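Local coordinates for protein CcbJ (PDB 4HGZ) that probably transfers a methyl group from S-adenosyl-L-methionine to a nitrogen atom of its substrate, as a methyltransferase of Rossmann-like fold, at residues C[50-55]-C[253-258]; C[235-240]-C[245-250]. All blocks are in the same frame, centred on the assembly; numbering follows the deposited sequence.

Contact 1. Residues C[50-55]-C[253-258]. With SO4 (sulfate ion), chain T; SO4 (sulfate ion), chain S.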
# COMPACT_ATOMS: atom_id res chain seq x y z
N GLY C 50 17.17 -15.42 24.12
CA GLY C 50 17.64 -15.42 25.49
C GLY C 50 19.13 -15.69 25.51
O GLY C 50 19.92 -14.89 26.02
N ARG C 51 19.52 -16.82 24.93
CA ARG C 51 20.93 -17.21 24.87
C ARG C 51 21.82 -16.09 24.36
O ARG C 51 22.86 -15.80 24.95
CB ARG C 51 21.11 -18.43 23.98
CG ARG C 51 20.66 -19.72 24.61
CD ARG C 51 21.45 -19.97 25.86
NE ARG C 51 20.94 -21.14 26.55
CZ ARG C 51 21.21 -21.44 27.82
NH1 ARG C 51 22.00 -20.66 28.55
NH2 ARG C 51 20.69 -22.54 28.35
N GLU C 52 21.43 -15.47 23.25
CA GLU C 52 22.31 -14.48 22.63
C GLU C 52 22.43 -13.23 23.47
O GLU C 52 23.52 -12.66 23.60
CB GLU C 52 21.86 -14.16 21.20
CG GLU C 52 22.04 -15.32 20.21
CD GLU C 52 21.16 -16.51 20.56
OE1 GLU C 52 20.21 -16.33 21.35
OE2 GLU C 52 21.43 -17.62 20.05
N ALA C 53 21.31 -12.80 24.06
CA ALA C 53 21.33 -11.67 24.97
C ALA C 53 22.32 -11.96 26.09
O ALA C 53 23.12 -11.10 26.47
CB ALA C 53 19.95 -11.42 25.55
N ALA C 54 22.25 -13.18 26.63
CA ALA C 54 23.10 -13.54 27.76
C ALA C 54 24.57 -13.38 27.37
O ALA C 54 25.34 -12.66 28.02
CB ALA C 54 22.81 -14.96 28.24
N LEU C 55 24.96 -14.04 26.29
CA LEU C 55 26.33 -13.97 25.83
C LEU C 55 26.72 -12.50 25.69
O LEU C 55 27.73 -12.05 26.22
CB LEU C 55 26.49 -14.74 24.51
CG LEU C 55 26.40 -16.28 24.61
CD1 LEU C 55 26.01 -16.95 23.27
CD2 LEU C 55 27.70 -16.89 25.14
N ASP C 253 20.75 -6.47 16.64
CA ASP C 253 20.36 -7.61 17.45
C ASP C 253 21.54 -8.08 18.29
O ASP C 253 22.64 -7.55 18.16
CB ASP C 253 19.86 -8.72 16.53
CG ASP C 253 20.99 -9.36 15.74
OD1 ASP C 253 22.17 -9.03 16.01
OD2 ASP C 253 20.69 -10.18 14.85
N PHE C 254 21.33 -9.08 19.14
CA PHE C 254 22.39 -9.41 20.09
C PHE C 254 23.59 -10.14 19.50
O PHE C 254 24.55 -10.41 20.20
CB PHE C 254 21.85 -10.17 21.31
CG PHE C 254 21.11 -9.30 22.27
CD1 PHE C 254 21.77 -8.26 22.91
CD2 PHE C 254 19.77 -9.50 22.53
CE1 PHE C 254 21.09 -7.43 23.80
CE2 PHE C 254 19.09 -8.69 23.41
CZ PHE C 254 19.75 -7.66 24.06
N GLU C 255 23.52 -10.48 18.21
CA GLU C 255 24.67 -11.13 17.58
C GLU C 255 25.48 -10.11 16.79
O GLU C 255 26.36 -10.45 16.02
CB GLU C 255 24.24 -12.30 16.70
CG GLU C 255 23.29 -13.27 17.37
CD GLU C 255 23.12 -14.56 16.59
OE1 GLU C 255 24.10 -15.33 16.51
OE2 GLU C 255 22.03 -14.81 16.04
N ARG C 256 25.16 -8.83 16.98
CA ARG C 256 26.01 -7.78 16.45
C ARG C 256 25.90 -7.57 14.94
O ARG C 256 26.82 -7.03 14.32
CB ARG C 256 27.47 -8.02 16.85
CG ARG C 256 27.67 -8.03 18.35
CD ARG C 256 29.12 -7.95 18.76
NE ARG C 256 29.22 -7.69 20.20
CZ ARG C 256 28.97 -8.60 21.15
NH1 ARG C 256 28.62 -9.85 20.81
NH2 ARG C 256 29.08 -8.27 22.43
N ARG C 257 24.78 -7.98 14.36
CA ARG C 257 24.56 -7.73 12.95
C ARG C 257 24.45 -6.24 12.73
O ARG C 257 24.01 -5.51 13.62
CB ARG C 257 23.30 -8.43 12.47
CG ARG C 257 23.38 -9.91 12.56
CD ARG C 257 22.20 -10.55 11.92
NE ARG C 257 22.50 -11.96 11.67
CZ ARG C 257 22.22 -12.93 12.52
NH1 ARG C 257 21.63 -12.65 13.67
NH2 ARG C 257 22.54 -14.17 12.21
N ARG C 258 24.83 -5.80 11.53
CA ARG C 258 24.76 -4.39 11.17
C ARG C 258 23.35 -3.82 11.34
O ARG C 258 22.37 -4.39 10.89
CB ARG C 258 25.24 -4.20 9.73
CG ARG C 258 25.92 -2.86 9.46
CD ARG C 258 26.01 -2.57 7.97
NE ARG C 258 24.78 -1.95 7.47
CZ ARG C 258 24.54 -1.68 6.19
NH1 ARG C 258 25.45 -1.97 5.27
NH2 ARG C 258 23.39 -1.12 5.84
S SO4 T . 24.22 -13.97 9.06
O1 SO4 T . 25.24 -14.57 8.21
O2 SO4 T . 23.11 -13.50 8.23
O3 SO4 T . 23.75 -14.96 10.03
O4 SO4 T . 24.78 -12.82 9.77
S SO4 S . 26.38 -7.99 8.88
O1 SO4 S . 27.01 -9.02 8.06
O2 SO4 S . 26.47 -6.71 8.19
O3 SO4 S . 24.97 -8.33 9.11
O4 SO4 S . 27.11 -7.90 10.14

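Contact 2. Residues C[235-240]-C[245-250]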
# COMPACT_ATOMS: atom_id res chain seq x y z
N GLU C 235 16.30 10.49 18.93
CA GLU C 235 15.64 10.99 20.13
C GLU C 235 16.23 10.24 21.32
O GLU C 235 16.64 10.85 22.31
CB GLU C 235 14.13 10.75 20.05
CG GLU C 235 13.35 11.14 21.30
CD GLU C 235 11.95 10.51 21.36
OE1 GLU C 235 11.55 9.80 20.42
OE2 GLU C 235 11.25 10.74 22.38
N LEU C 236 16.28 8.92 21.21
CA LEU C 236 16.79 8.08 22.28
C LEU C 236 18.20 8.48 22.70
O LEU C 236 18.49 8.63 23.89
CB LEU C 236 16.77 6.62 21.86
CG LEU C 236 17.05 5.60 22.95
CD1 LEU C 236 16.03 5.74 24.08
CD2 LEU C 236 17.03 4.20 22.34
N ASP C 237 19.07 8.67 21.71
CA ASP C 237 20.45 9.07 21.98
C ASP C 237 20.53 10.42 22.70
O ASP C 237 21.42 10.66 23.52
CB ASP C 237 21.25 9.14 20.67
CG ASP C 237 21.48 7.76 20.05
OD1 ASP C 237 21.22 6.72 20.72
OD2 ASP C 237 21.93 7.72 18.89
N LEU C 238 19.58 11.31 22.40
CA LEU C 238 19.59 12.62 23.04
C LEU C 238 19.10 12.46 24.48
O LEU C 238 19.63 13.09 25.41
CB LEU C 238 18.72 13.61 22.25
CG LEU C 238 18.69 15.02 22.81
CD1 LEU C 238 20.12 15.52 22.99
CD2 LEU C 238 17.89 15.95 21.92
N MET C 239 18.10 11.61 24.68
CA MET C 239 17.64 11.27 26.01
C MET C 239 18.81 10.75 26.83
O MET C 239 19.04 11.20 27.96
CB MET C 239 16.53 10.23 25.93
CG MET C 239 15.29 10.75 25.28
SD MET C 239 14.21 9.46 24.66
CE MET C 239 13.87 8.52 26.15
N ALA C 240 19.55 9.80 26.26
CA ALA C 240 20.73 9.27 26.93
C ALA C 240 21.69 10.38 27.34
O ALA C 240 22.19 10.40 28.46
CB ALA C 240 21.42 8.25 26.05
N LEU C 245 24.50 9.84 29.68
CA LEU C 245 25.02 8.66 28.99
C LEU C 245 25.44 9.02 27.57
O LEU C 245 24.89 9.95 26.99
CB LEU C 245 23.96 7.56 28.93
CG LEU C 245 23.58 6.83 30.22
CD1 LEU C 245 22.33 5.99 29.98
CD2 LEU C 245 24.74 5.98 30.69
N GLU C 246 26.38 8.26 27.01
CA GLU C 246 26.78 8.43 25.61
C GLU C 246 26.84 7.09 24.87
O GLU C 246 27.32 6.10 25.40
CB GLU C 246 28.11 9.19 25.47
CG GLU C 246 29.35 8.35 25.78
CD GLU C 246 30.63 9.18 25.92
OE1 GLU C 246 30.60 10.39 25.60
OE2 GLU C 246 31.66 8.62 26.35
N LEU C 247 26.34 7.08 23.64
CA LEU C 247 26.27 5.86 22.83
C LEU C 247 27.65 5.37 22.46
O LEU C 247 28.48 6.15 21.98
CB LEU C 247 25.48 6.14 21.56
CG LEU C 247 25.22 4.98 20.61
CD1 LEU C 247 24.26 3.99 21.24
CD2 LEU C 247 24.66 5.52 19.30
N VAL C 248 27.91 4.08 22.67
CA VAL C 248 29.18 3.51 22.23
C VAL C 248 29.02 2.52 21.09
O VAL C 248 29.95 2.32 20.31
CB VAL C 248 29.97 2.86 23.38
CG1 VAL C 248 30.48 3.93 24.32
CG2 VAL C 248 29.12 1.85 24.13
N GLU C 249 27.85 1.90 20.97
CA GLU C 249 27.61 1.03 19.82
C GLU C 249 26.15 0.67 19.64
O GLU C 249 25.38 0.64 20.60
CB GLU C 249 28.46 -0.24 19.92
CG GLU C 249 28.26 -1.04 21.19
CD GLU C 249 29.30 -2.13 21.37
OE1 GLU C 249 28.94 -3.33 21.39
OE2 GLU C 249 30.50 -1.79 21.51
N ARG C 250 25.77 0.43 18.39
CA ARG C 250 24.41 0.02 18.07
C ARG C 250 24.42 -1.11 17.07
O ARG C 250 25.10 -1.03 16.04
CB ARG C 250 23.60 1.18 17.51
CG ARG C 250 22.16 1.10 17.92
CD ARG C 250 21.25 1.98 17.11
NE ARG C 250 21.60 3.39 17.22
CZ ARG C 250 21.31 4.15 18.27
NH1 ARG C 250 20.70 3.63 19.32
NH2 ARG C 250 21.66 5.42 18.27

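Contact 1. Residues C[50-55]-C[253-258]
An Asx turn within a type I beta turn, Asp253 to Arg256, sets Phe254 against the first turn of helix 50-61. Ala53 covers one face of the phenyl ring: its CA sits 3.8 Å from the centroid of the Phe254 ring in a CH-pi contact, 21° off the normal, while Ala53 CB lies 3.6 Å from Phe254 CE2. Phe56, from the next turn of the helix, also meets this ring. Beside it Glu52 and Glu255 run side by side in the same direction, touching through their methylenes, with Glu52 CG 3.7 Å from Glu255 CG. Their carboxylates are not in contact, and Arg257, salt-bridged to Glu255, would partly offset its charge.

Asp253 OD1 accepts from Glu255 N (3.0 Å) and from Arg257 N, which approach from opposite faces of the carboxylate plane. Asp253 OD2 takes Arg257 NH1 at 2.9 Å in the guanidinium plane, and the same NH1 reaches Glu255 OE2 more obliquely. Arg257 NE and NH2 hydrogen-bond a sulfate ion, probably from the crystallisation liquor. Here an Asx turn with a salt-bridge network, between strands 245-251 and 265-272, lays Phe254 against helix 50-61 of the Rossmann-like methyltransferase fold.

Contact 2. Residues C[235-240]-C[245-250]
Asp237, on helix 233-242, faces strand 245-251 and joins the two through a salt bridge to Arg250. Its CB leads from the helix toward the strand, and with CG anti to the carbonyl carbon (chi1 -69°) the carboxylate is carried to the side chains of Leu247 and Arg250. CG lies 4.0 Å from Leu247 CD2, at the edge of the Arg250 guanidinium and in its plane. OD1 accepts from Arg250 NH2 at 2.8 Å along a nearly straight N-H direction, although the position of that nitrogen is less certain; a longer, weak bond comes from Arg250 NH1. Tyr270 OH and OD1 form a further hydrogen bond. Asp237 OD2 passes Leu247 CD2 at 3.5 Å. It also faces Arg250 NH2, but too closely in the model for that spacing to be relied upon. Carboxylate and guanidinium are nearly coplanar, 14° apart, and Leu247 CD1 lies over one face of the Arg250 guanidinium, 3.8 Å above its plane and offset toward the rim. Arg250 bends at chi3 on its way to the carboxylate.

Where the chain reverses, the backbone closes the unit: Leu245 N donates to Ala240 O at 2.7 Å, and Ala240 CB packs on Leu245 CB at 3.9 Å. Segments 235-240 and 245-250 run at 132° between their N-to-C directions, forming a helix-turn-strand unit at the border, within this chain, of the seven-stranded sheet. Strand 245-251 pairs with strand 265-272, interrupted by a classic beta bulge at Val248 and Glu249 opposite Val269, while Ala240 also touches Tyr270 of that neighbouring strand and Met153 of helix 146-159.

The two contacts lie about 19 Å apart, centre to centre, and meet through the chain rather than by touching. Contact 2 is local, pairing helix 233-242 with the strand that follows; contact 1 is long-range, bringing the loop after that same strand back to helix 50-61 near the modelled N-terminal end. Contact 2 is therefore nested inside the loop that contact 1 closes. Strand 245-251, outermost within this chain in the mixed seven-stranded sheet, leads from one to the other. The late helix-strand-loop segment is thus tied to the early helix, where the side chain of Ala53 is about 5 Å from that of Arg75, an S-adenosyl-L-homocysteine-binding residue, though no such ligand is bound to this chain.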